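Local coordinates for lipocalin (Argas monolakensis, PDB 3BRN), which binds serotonin inside a lipocalin beta barrel and probably acts as a biogenic amine-binding protein of the tick, at residues D80-T85 with T95-S100; G53-F58 with T74-G79; Y27-T32 with N114-V119. All blocks are in the same frame, centred on the assembly; numbering follows the deposited sequence.

Contact 1 of 3, residues D80-T85 with T95-S100. With SRO (serotonin), chain C.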
loop_
_atom_site.group_PDB
_atom_site.type_symbol
_atom_site.label_atom_id
_atom_site.label_comp_id
_atom_site.label_asym_id
_atom_site.label_seq_id
_atom_site.Cartn_x
_atom_site.Cartn_y
_atom_site.Cartn_z
ATOM N N ASP A 80 3.319 8.684 11.192
ATOM C CA ASP A 80 2.975 8.352 9.812
ATOM C C ASP A 80 3.984 7.459 9.094
ATOM O O ASP A 80 3.918 7.307 7.871
ATOM C CB ASP A 80 2.706 9.626 8.992
ATOM C CG ASP A 80 3.930 10.526 8.882
ATOM O OD1 ASP A 80 4.956 10.217 9.520
ATOM O OD2 ASP A 80 3.856 11.567 8.185
ATOM N N LYS A 81 4.849 6.792 9.852
ATOM C CA LYS A 81 5.890 5.948 9.258
ATOM C C LYS A 81 5.593 4.450 9.314
ATOM O O LYS A 81 5.290 3.902 10.374
ATOM C CB LYS A 81 7.247 6.207 9.916
ATOM C CG LYS A 81 7.703 7.647 9.863
ATOM C CD LYS A 81 7.841 8.125 8.435
ATOM C CE LYS A 81 8.087 9.638 8.421
ATOM N NZ LYS A 81 8.570 10.079 7.085
ATOM N N ILE A 82 5.681 3.804 8.155
ATOM C CA ILE A 82 5.653 2.343 8.051
ATOM C C ILE A 82 7.069 1.899 7.708
ATOM O O ILE A 82 7.598 2.244 6.647
ATOM C CB ILE A 82 4.697 1.859 6.930
ATOM C CG1 ILE A 82 3.248 2.246 7.255
ATOM C CG2 ILE A 82 4.800 0.325 6.730
ATOM C CD1 ILE A 82 2.289 2.050 6.081
ATOM N N GLU A 83 7.737 1.293 8.684
ATOM C CA GLU A 83 9.133 0.897 8.522
ATOM C C GLU A 83 9.237 -0.598 8.295
ATOM O O GLU A 83 8.820 -1.388 9.139
ATOM C CB GLU A 83 9.948 1.292 9.754
ATOM C CG GLU A 83 11.410 0.878 9.665
ATOM C CD GLU A 83 12.170 1.636 8.589
ATOM O OE1 GLU A 83 11.897 2.839 8.409
ATOM O OE2 GLU A 83 13.061 1.038 7.950
ATOM N N VAL A 84 9.750 -0.983 7.130
ATOM C CA VAL A 84 9.792 -2.376 6.746
ATOM C C VAL A 84 11.232 -2.893 6.778
ATOM O O VAL A 84 12.167 -2.161 6.428
ATOM C CB VAL A 84 9.175 -2.616 5.342
ATOM C CG1 VAL A 84 9.520 -4.008 4.843
ATOM C CG2 VAL A 84 7.672 -2.434 5.388
ATOM N N THR A 85 11.404 -4.052 7.412
ATOM C CA THR A 85 12.712 -4.707 7.519
ATOM C C THR A 85 12.602 -6.163 7.073
ATOM O O THR A 85 11.664 -6.870 7.448
ATOM C CB THR A 85 13.261 -4.651 8.979
ATOM O OG1 THR A 85 12.196 -4.863 9.905
ATOM C CG2 THR A 85 13.852 -3.320 9.267
ATOM N N THR A 95 8.315 3.767 4.525
ATOM C CA THR A 95 7.182 4.238 3.741
ATOM C C THR A 95 6.396 5.250 4.587
ATOM O O THR A 95 6.126 5.001 5.757
ATOM C CB THR A 95 6.281 3.050 3.399
ATOM O OG1 THR A 95 6.933 2.214 2.438
ATOM C CG2 THR A 95 4.934 3.517 2.862
ATOM N N THR A 96 6.017 6.387 3.998
ATOM C CA THR A 96 5.283 7.415 4.733
ATOM C C THR A 96 3.845 7.472 4.216
ATOM O O THR A 96 3.619 7.563 3.016
ATOM C CB THR A 96 5.924 8.827 4.552
ATOM O OG1 THR A 96 7.305 8.771 4.904
ATOM C CG2 THR A 96 5.229 9.886 5.427
ATOM N N VAL A 97 2.891 7.508 5.133
ATOM C CA VAL A 97 1.491 7.624 4.740
ATOM C C VAL A 97 1.146 9.093 4.492
ATOM O O VAL A 97 1.174 9.885 5.417
ATOM C CB VAL A 97 0.554 7.037 5.796
ATOM C CG1 VAL A 97 -0.868 6.971 5.250
ATOM C CG2 VAL A 97 1.041 5.644 6.230
ATOM N N LEU A 98 0.897 9.460 3.236
ATOM C CA LEU A 98 0.574 10.852 2.908
ATOM C C LEU A 98 -0.920 11.067 3.066
ATOM O O LEU A 98 -1.374 12.180 3.261
ATOM C CB LEU A 98 0.995 11.168 1.472
ATOM C CG LEU A 98 2.472 10.889 1.182
ATOM C CD1 LEU A 98 2.743 11.269 -0.250
ATOM C CD2 LEU A 98 3.354 11.686 2.164
ATOM N N PHE A 99 -1.685 10.005 2.842
ATOM C CA PHE A 99 -3.126 10.047 3.013
ATOM C C PHE A 99 -3.696 8.640 3.121
ATOM O O PHE A 99 -3.191 7.711 2.519
ATOM C CB PHE A 99 -3.792 10.807 1.857
ATOM C CG PHE A 99 -5.295 10.739 1.870
ATOM C CD1 PHE A 99 -6.042 11.661 2.589
ATOM C CD2 PHE A 99 -5.959 9.758 1.153
ATOM C CE1 PHE A 99 -7.428 11.588 2.617
ATOM C CE2 PHE A 99 -7.339 9.669 1.194
ATOM C CZ PHE A 99 -8.073 10.600 1.907
ATOM N N SER A 100 -4.765 8.477 3.892
ATOM C CA SER A 100 -5.409 7.169 3.965
ATOM C C SER A 100 -6.815 7.362 4.486
ATOM O O SER A 100 -7.079 8.351 5.162
ATOM C CB SER A 100 -4.638 6.263 4.919
ATOM O OG SER A 100 -5.181 4.955 4.919
HETATM O OH SRO C . 2.408 -3.834 5.921
HETATM C CZ3 SRO C . 2.642 -2.868 4.973
HETATM C CH2 SRO C . 3.970 -2.578 4.668
HETATM C CZ2 SRO C . 4.277 -1.695 3.630
HETATM C CE2 SRO C . 3.211 -1.082 2.987
HETATM N NE1 SRO C . 3.105 -0.151 2.006
HETATM C CD1 SRO C . 1.796 0.073 1.741
HETATM C CG SRO C . 1.027 -0.712 2.601
HETATM C CD2 SRO C . 1.930 -1.418 3.392
HETATM C CE3 SRO C . 1.670 -2.276 4.346
HETATM C CB SRO C . -0.480 -0.737 2.672
HETATM C CA SRO C . -0.963 -0.159 4.017
HETATM N NZ SRO C . -2.413 -0.356 4.116
HETATM O O HOH W 1 1.896 11.991 6.657
#
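Ile82 and Thr95 face each other as a hydrogen-bonded antiparallel pair, and the tightest part of this contact lies here. Ile82 N reaches Thr95 O at 2.7 Å, and Thr95 N reaches Ile82 O at the same 2.7 Å. Two residue pairs along, past Lys81 and Thr96, Val97 N closes on Asp80 O at 2.9 Å with an N-H...O angle of 170°, and that carbonyl also receives the CA-H of Thr96. On the inner face, the tip of Ile82, CD1, crosses to Val97 CG2 at 3.8 Å. The Ile82 branch CG2, anti to the backbone N, turns instead to serotonin and meets its ring carbon CH2 at 3.7 Å; Val84 CG2 touches the same ring carbon from farther along the strand. Met108, which touches Ile82, Thr95 and Val97, extends this apolar lining.

The outer face is looser and partly open to solvent. The Lys81 side chain runs alongside that of Thr96; the lysine chain bends at chi2 (-60°), which carries CD back to within 3.6 Å of Thr96 OG1. Beyond it, Lys81 NZ donates to that hydroxyl oxygen at 2.8 Å. Thr96 CG2, meanwhile, touches the carboxylate of Asp80 at OD2 (3.5 Å); a water lies between that oxygen and Val97 O, though so close to both that the bridge is doubtful. The contact is therefore chemically two-sided: backbone bonds fix the strand pair, a charged and hydroxylic surface lies outside, and a largely hydrocarbon surface, from Ile82 and Val84, is presented to the serotonin ring.

Contact 2 of 3, residues G53-F58 with T74-G79. With SRO (serotonin), chain C.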
loop_
_atom_site.group_PDB
_atom_site.type_symbol
_atom_site.label_atom_id
_atom_site.label_comp_id
_atom_site.label_asym_id
_atom_site.label_seq_id
_atom_site.Cartn_x
_atom_site.Cartn_y
_atom_site.Cartn_z
ATOM N N GLY A 53 3.456 2.122 17.614
ATOM C CA GLY A 53 4.824 1.756 18.002
ATOM C C GLY A 53 5.216 0.284 17.917
ATOM O O GLY A 53 6.354 -0.077 18.206
ATOM N N GLN A 54 4.277 -0.570 17.538
ATOM C CA GLN A 54 4.520 -2.010 17.545
ATOM C C GLN A 54 5.159 -2.517 16.261
ATOM O O GLN A 54 5.128 -1.835 15.227
ATOM C CB GLN A 54 3.234 -2.786 17.830
ATOM C CG GLN A 54 2.698 -2.589 19.227
ATOM C CD GLN A 54 1.464 -3.420 19.504
ATOM O OE1 GLN A 54 0.684 -3.691 18.466
ATOM N NE2 GLN A 54 1.219 -3.819 20.641
ATOM N N SER A 55 5.834 -3.660 16.375
ATOM C CA SER A 55 6.394 -4.380 15.229
ATOM C C SER A 55 5.634 -5.673 15.080
ATOM O O SER A 55 5.140 -6.225 16.063
ATOM C CB SER A 55 7.870 -4.691 15.457
ATOM O OG SER A 55 8.647 -3.511 15.438
ATOM N N THR A 56 5.537 -6.170 13.857
ATOM C CA THR A 56 4.790 -7.398 13.614
ATOM C C THR A 56 5.196 -7.971 12.267
ATOM O O THR A 56 5.861 -7.297 11.486
ATOM C CB THR A 56 3.265 -7.143 13.617
ATOM O OG1 THR A 56 2.563 -8.365 13.879
ATOM C CG2 THR A 56 2.814 -6.579 12.273
ATOM N N SER A 57 4.905 -9.250 12.056
ATOM C CA SER A 57 5.153 -9.886 10.765
ATOM C C SER A 57 4.003 -9.570 9.836
ATOM O O SER A 57 2.865 -9.417 10.280
ATOM C CB SER A 57 5.230 -11.416 10.923
ATOM O OG SER A 57 6.287 -11.809 11.772
ATOM N N PHE A 58 4.280 -9.539 8.532
ATOM C CA PHE A 58 3.217 -9.419 7.551
ATOM C C PHE A 58 3.639 -10.137 6.291
ATOM O O PHE A 58 4.826 -10.384 6.079
ATOM C CB PHE A 58 2.886 -7.951 7.247
ATOM C CG PHE A 58 3.938 -7.244 6.443
ATOM C CD1 PHE A 58 5.112 -6.823 7.039
ATOM C CD2 PHE A 58 3.751 -6.998 5.092
ATOM C CE1 PHE A 58 6.102 -6.238 6.300
ATOM C CE2 PHE A 58 4.728 -6.394 4.345
ATOM C CZ PHE A 58 5.903 -5.981 4.953
ATOM N N THR A 74 9.038 -7.845 8.413
ATOM C CA THR A 74 8.602 -7.159 9.613
ATOM C C THR A 74 8.211 -5.733 9.256
ATOM O O THR A 74 8.809 -5.125 8.372
ATOM C CB THR A 74 9.725 -7.128 10.643
ATOM O OG1 THR A 74 10.086 -8.473 10.962
ATOM C CG2 THR A 74 9.293 -6.376 11.944
ATOM N N VAL A 75 7.162 -5.238 9.904
ATOM C CA VAL A 75 6.729 -3.855 9.758
ATOM C C VAL A 75 6.546 -3.253 11.159
ATOM O O VAL A 75 5.981 -3.895 12.045
ATOM C CB VAL A 75 5.398 -3.787 8.981
ATOM C CG1 VAL A 75 4.268 -4.404 9.814
ATOM C CG2 VAL A 75 5.080 -2.334 8.561
ATOM N N THR A 76 7.117 -2.072 11.372
ATOM C CA THR A 76 6.986 -1.332 12.625
ATOM C C THR A 76 6.367 0.021 12.314
ATOM O O THR A 76 6.737 0.666 11.332
ATOM C CB THR A 76 8.367 -1.080 13.273
ATOM O OG1 THR A 76 9.131 -2.294 13.242
ATOM C CG2 THR A 76 8.207 -0.624 14.733
ATOM N N VAL A 77 5.377 0.406 13.110
ATOM C CA VAL A 77 4.593 1.611 12.852
ATOM C C VAL A 77 4.770 2.684 13.922
ATOM O O VAL A 77 4.601 2.418 15.110
ATOM C CB VAL A 77 3.093 1.272 12.687
ATOM C CG1 VAL A 77 2.851 0.544 11.350
ATOM C CG2 VAL A 77 2.623 0.407 13.828
ATOM N N ASN A 78 5.121 3.894 13.484
ATOM C CA ASN A 78 5.229 5.064 14.359
ATOM C C ASN A 78 4.759 6.339 13.634
ATOM O O ASN A 78 5.275 6.668 12.577
ATOM C CB ASN A 78 6.683 5.244 14.831
ATOM C CG ASN A 78 7.197 4.051 15.641
ATOM O OD1 ASN A 78 6.890 4.031 16.935
ATOM N ND2 ASN A 78 7.922 3.203 15.121
ATOM N N GLY A 79 3.854 7.100 14.243
ATOM C CA GLY A 79 3.352 8.320 13.593
ATOM C C GLY A 79 2.881 7.942 12.202
ATOM O O GLY A 79 2.304 6.882 12.027
HETATM O OH SRO C . 2.408 -3.834 5.921
HETATM C CZ3 SRO C . 2.642 -2.868 4.973
HETATM C CH2 SRO C . 3.970 -2.578 4.668
HETATM C CZ2 SRO C . 4.277 -1.695 3.630
HETATM C CE2 SRO C . 3.211 -1.082 2.987
HETATM N NE1 SRO C . 3.105 -0.151 2.006
HETATM C CD1 SRO C . 1.796 0.073 1.741
HETATM C CG SRO C . 1.027 -0.712 2.601
HETATM C CD2 SRO C . 1.930 -1.418 3.392
HETATM C CE3 SRO C . 1.670 -2.276 4.346
HETATM C CB SRO C . -0.480 -0.737 2.672
HETATM C CA SRO C . -0.963 -0.159 4.017
HETATM N NZ SRO C . -2.413 -0.356 4.116
#
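Val75 and Thr74 lose more surface here than any other residues, and they meet Thr56 and Phe58 in different ways. Val75 pairs with Thr56 through two backbone bonds, each 2.9 Å: Thr56 N to Val75 O, and Val75 N to Thr56 O. Its CG1 branch, held between backbone N and carbonyl carbon (chi1 67°), lies alongside Thr56 and touches CG2 at 3.6 Å. The Phe58 side chain crosses Val75 at about a right angle, with CD1 3.6 Å from Val75 CB. Thr74 contributes backbone as well as side chain: its O sits at the edge of the Phe58 ring, 3.6 Å from CE1, and its CG2 rests against Thr56 O. One face of that ring carries the serotonin hydroxyl OH, 3.5 Å above the plane and offset toward the rim. Gly53, at the far end, is held more loosely: Gly53 N makes only a weak bond to Val77 O. On the outer face, Ser55 OG and Thr76 OG1 share a hydrogen bond of 2.6 Å. The arrangement is that of the long beta hairpin of strands 55-64 and 67-78, part of the antiparallel lipocalin barrel, with Phe58 belonging to the serotonin pocket.

Contact 3 of 3, residues Y27-T32 with N114-V119. With SRO (serotonin), chain C.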
loop_
_atom_site.group_PDB
_atom_site.type_symbol
_atom_site.label_atom_id
_atom_site.label_comp_id
_atom_site.label_asym_id
_atom_site.label_seq_id
_atom_site.Cartn_x
_atom_site.Cartn_y
_atom_site.Cartn_z
ATOM N N TYR A 27 -3.890 -5.282 0.405
ATOM C CA TYR A 27 -3.779 -4.132 -0.487
ATOM C C TYR A 27 -2.892 -4.459 -1.693
ATOM O O TYR A 27 -1.793 -5.002 -1.539
ATOM C CB TYR A 27 -3.196 -2.926 0.270
ATOM C CG TYR A 27 -4.162 -2.274 1.239
ATOM C CD1 TYR A 27 -4.783 -1.071 0.931
ATOM C CD2 TYR A 27 -4.371 -2.814 2.499
ATOM C CE1 TYR A 27 -5.674 -0.471 1.824
ATOM C CE2 TYR A 27 -5.226 -2.229 3.393
ATOM C CZ TYR A 27 -5.857 -1.050 3.067
ATOM O OH TYR A 27 -6.758 -0.525 3.955
ATOM N N TYR A 28 -3.383 -4.136 -2.891
ATOM C CA TYR A 28 -2.580 -4.232 -4.093
ATOM C C TYR A 28 -1.878 -2.909 -4.284
ATOM O O TYR A 28 -2.497 -1.870 -4.076
ATOM C CB TYR A 28 -3.459 -4.433 -5.319
ATOM C CG TYR A 28 -4.056 -5.805 -5.439
ATOM C CD1 TYR A 28 -5.347 -6.054 -5.007
ATOM C CD2 TYR A 28 -3.339 -6.851 -6.015
ATOM C CE1 TYR A 28 -5.939 -7.279 -5.215
ATOM C CE2 TYR A 28 -3.907 -8.107 -6.160
ATOM C CZ TYR A 28 -5.205 -8.306 -5.759
ATOM O OH TYR A 28 -5.814 -9.528 -5.949
ATOM N N LEU A 29 -0.674 -2.946 -4.856
ATOM C CA LEU A 29 -0.030 -1.701 -5.273
ATOM C C LEU A 29 -0.655 -1.386 -6.625
ATOM O O LEU A 29 -0.482 -2.150 -7.562
ATOM C CB LEU A 29 1.482 -1.866 -5.410
ATOM C CG LEU A 29 2.256 -0.683 -6.037
ATOM C CD1 LEU A 29 2.011 0.558 -5.196
ATOM C CD2 LEU A 29 3.740 -1.022 -5.995
ATOM N N ARG A 30 -1.560 -0.400 -6.641
ATOM C CA ARG A 30 -2.360 -0.079 -7.818
ATOM C C ARG A 30 -1.610 0.786 -8.831
ATOM O O ARG A 30 -1.687 0.547 -10.039
ATOM C CB ARG A 30 -3.681 0.585 -7.398
ATOM C CG ARG A 30 -4.593 1.038 -8.545
ATOM C CD ARG A 30 -5.013 -0.119 -9.475
ATOM N NE ARG A 30 -5.798 0.372 -10.607
ATOM C CZ ARG A 30 -5.288 0.995 -11.668
ATOM N NH1 ARG A 30 -3.979 1.182 -11.780
ATOM N NH2 ARG A 30 -6.086 1.420 -12.630
ATOM N N LYS A 31 -0.995 1.867 -8.357
ATOM C CA LYS A 31 -0.206 2.741 -9.241
ATOM C C LYS A 31 1.048 3.158 -8.501
ATOM O O LYS A 31 0.984 3.412 -7.307
ATOM C CB LYS A 31 -0.989 4.013 -9.604
ATOM C CG LYS A 31 -2.359 3.788 -10.243
ATOM C CD LYS A 31 -2.996 5.107 -10.638
ATOM C CE LYS A 31 -4.394 4.904 -11.222
ATOM N NZ LYS A 31 -5.205 6.142 -11.105
ATOM N N THR A 32 2.125 3.422 -9.247
ATOM C CA THR A 32 3.360 3.942 -8.649
ATOM C C THR A 32 4.101 4.832 -9.649
ATOM O O THR A 32 3.894 4.716 -10.862
ATOM C CB THR A 32 4.280 2.785 -8.129
ATOM O OG1 THR A 32 5.491 3.326 -7.590
ATOM C CG2 THR A 32 4.637 1.802 -9.251
ATOM N N ASN A 114 9.501 7.604 -4.358
ATOM C CA ASN A 114 8.413 7.520 -5.287
ATOM C C ASN A 114 7.038 7.622 -4.611
ATOM O O ASN A 114 6.941 7.445 -3.447
ATOM C CB ASN A 114 8.532 6.210 -6.019
ATOM C CG ASN A 114 8.423 5.042 -5.106
ATOM O OD1 ASN A 114 9.280 4.791 -4.314
ATOM N ND2 ASN A 114 7.334 4.379 -5.175
ATOM N N TYR A 115 6.006 7.914 -5.380
ATOM C CA TYR A 115 4.665 7.905 -4.873
ATOM C C TYR A 115 3.887 6.665 -5.240
ATOM O O TYR A 115 4.078 6.129 -6.269
ATOM C CB TYR A 115 3.912 9.175 -5.271
ATOM C CG TYR A 115 4.617 10.403 -4.805
ATOM C CD1 TYR A 115 4.627 10.725 -3.494
ATOM C CD2 TYR A 115 5.338 11.183 -5.670
ATOM C CE1 TYR A 115 5.284 11.796 -3.055
ATOM C CE2 TYR A 115 6.010 12.273 -5.233
ATOM C CZ TYR A 115 5.981 12.576 -3.921
ATOM O OH TYR A 115 6.624 13.620 -3.404
ATOM N N GLU A 116 2.959 6.278 -4.386
ATOM C CA GLU A 116 2.283 4.987 -4.514
ATOM C C GLU A 116 0.820 5.099 -4.144
ATOM O O GLU A 116 0.473 5.701 -3.126
ATOM C CB GLU A 116 2.932 3.964 -3.577
ATOM C CG GLU A 116 4.398 3.678 -3.920
ATOM C CD GLU A 116 5.049 2.703 -2.950
ATOM O OE1 GLU A 116 4.454 2.436 -1.877
ATOM O OE2 GLU A 116 6.200 2.285 -3.216
ATOM N N LEU A 117 -0.016 4.403 -4.897
ATOM C CA LEU A 117 -1.409 4.248 -4.516
ATOM C C LEU A 117 -1.641 2.773 -4.223
ATOM O O LEU A 117 -1.477 1.936 -5.104
ATOM C CB LEU A 117 -2.313 4.703 -5.668
ATOM C CG LEU A 117 -3.815 4.433 -5.526
ATOM C CD1 LEU A 117 -4.403 5.199 -4.358
ATOM C CD2 LEU A 117 -4.524 4.810 -6.827
ATOM N N TRP A 118 -2.064 2.474 -3.015
ATOM C CA TRP A 118 -2.391 1.130 -2.620
ATOM C C TRP A 118 -3.880 1.011 -2.438
ATOM O O TRP A 118 -4.480 1.887 -1.910
ATOM C CB TRP A 118 -1.654 0.752 -1.360
ATOM C CG TRP A 118 -0.208 0.663 -1.437
ATOM C CD1 TRP A 118 0.645 1.672 -1.420
ATOM C CD2 TRP A 118 0.567 -0.513 -1.544
ATOM N NE1 TRP A 118 1.908 1.234 -1.499
ATOM C CE2 TRP A 118 1.893 -0.124 -1.590
ATOM C CE3 TRP A 118 0.272 -1.862 -1.616
ATOM C CZ2 TRP A 118 2.921 -1.030 -1.665
ATOM C CZ3 TRP A 118 1.295 -2.745 -1.707
ATOM C CH2 TRP A 118 2.593 -2.341 -1.723
ATOM N N VAL A 119 -4.483 -0.059 -2.931
ATOM C CA VAL A 119 -5.938 -0.219 -2.836
ATOM C C VAL A 119 -6.313 -1.581 -2.264
ATOM O O VAL A 119 -5.728 -2.600 -2.630
ATOM C CB VAL A 119 -6.651 0.015 -4.193
ATOM C CG1 VAL A 119 -8.177 0.047 -4.004
ATOM C CG2 VAL A 119 -6.176 1.307 -4.829
HETATM O OH SRO C . 2.408 -3.834 5.921
HETATM C CZ3 SRO C . 2.642 -2.868 4.973
HETATM C CH2 SRO C . 3.970 -2.578 4.668
HETATM C CZ2 SRO C . 4.277 -1.695 3.630
HETATM C CE2 SRO C . 3.211 -1.082 2.987
HETATM N NE1 SRO C . 3.105 -0.151 2.006
HETATM C CD1 SRO C . 1.796 0.073 1.741
HETATM C CG SRO C . 1.027 -0.712 2.601
HETATM C CD2 SRO C . 1.930 -1.418 3.392
HETATM C CE3 SRO C . 1.670 -2.276 4.346
HETATM C CB SRO C . -0.480 -0.737 2.672
HETATM C CA SRO C . -0.963 -0.159 4.017
HETATM N NZ SRO C . -2.413 -0.356 4.116
HETATM O O HOH W 2 6.461 1.507 -5.952
#
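Strands 27-32 and 115-119 run antiparallel, their directions 143° apart, and a classic beta bulge sets both Arg30 and Lys31 opposite Leu117, whose O accepts from Arg30 N at 2.8 Å and from Lys31 N at 3.3 Å. On the bulge side, Leu117 CD2 packs against the hydrocarbon parts of Arg30 and Lys31, while the charged tips go elsewhere, Arg30 NE to Tyr129 and Lys31 NZ to Asp133.

Trp118 dominates the inner face. Against one face of its indole, Leu29 CB makes a CH-pi contact, 3.8 Å from the centroid of the six-membered ring and 10° off the ring normal; Leu29 CD1 lies over the same face, nearer the rim. Over the opposite face comes serotonin CD1, 3.3 Å above the plane and over its centre, with the two indoles far from parallel. In the plane of Trp118, NE1 donates to Glu116 OE1 at 2.8 Å, approaching from above the carboxylate plane by 40°. The other oxygen, Glu116 OE2, is gripped by Asn114 ND2 at 3.1 Å and by a water that also hydrogen-bonds Thr32 OG1, which bonds to Lys34 N as well. Tyr27, meanwhile, offers its ring face to the serotonin amine: NZ stands 3.4 Å above the plane, over the centre.

Trp118 is thus sandwiched between Leu29 and serotonin and fixed in rotation by the buried second-shell carboxylate of Glu116, which Asn114 holds in turn. If the amine is protonated, the Tyr27 geometry suits a cation-pi interaction, complementing the hydrogen bond that serotonin makes with Asp106.

In the fold
All three contacts belong to one curled antiparallel sheet, the lipocalin barrel, and each touches serotonin. Contacts 1 and 2 have centres 10 Å apart and are direct neighbours: strands 67-78 and 81-85 follow one another in the chain and pair in the sheet, and contact 2 closes just before contact 1 opens. Contact 3 joins 27-32 to 114-119 across 81 intervening residues, which contain both other contacts. Its centre lies about 12 Å from that of contact 1, which it touches through Leu98 and Tyr115, and about 19 Å from that of contact 2, without touching. Strand 105-109 bridges contacts 1 and 3, so residues distant in sequence together wall a single amine pocket.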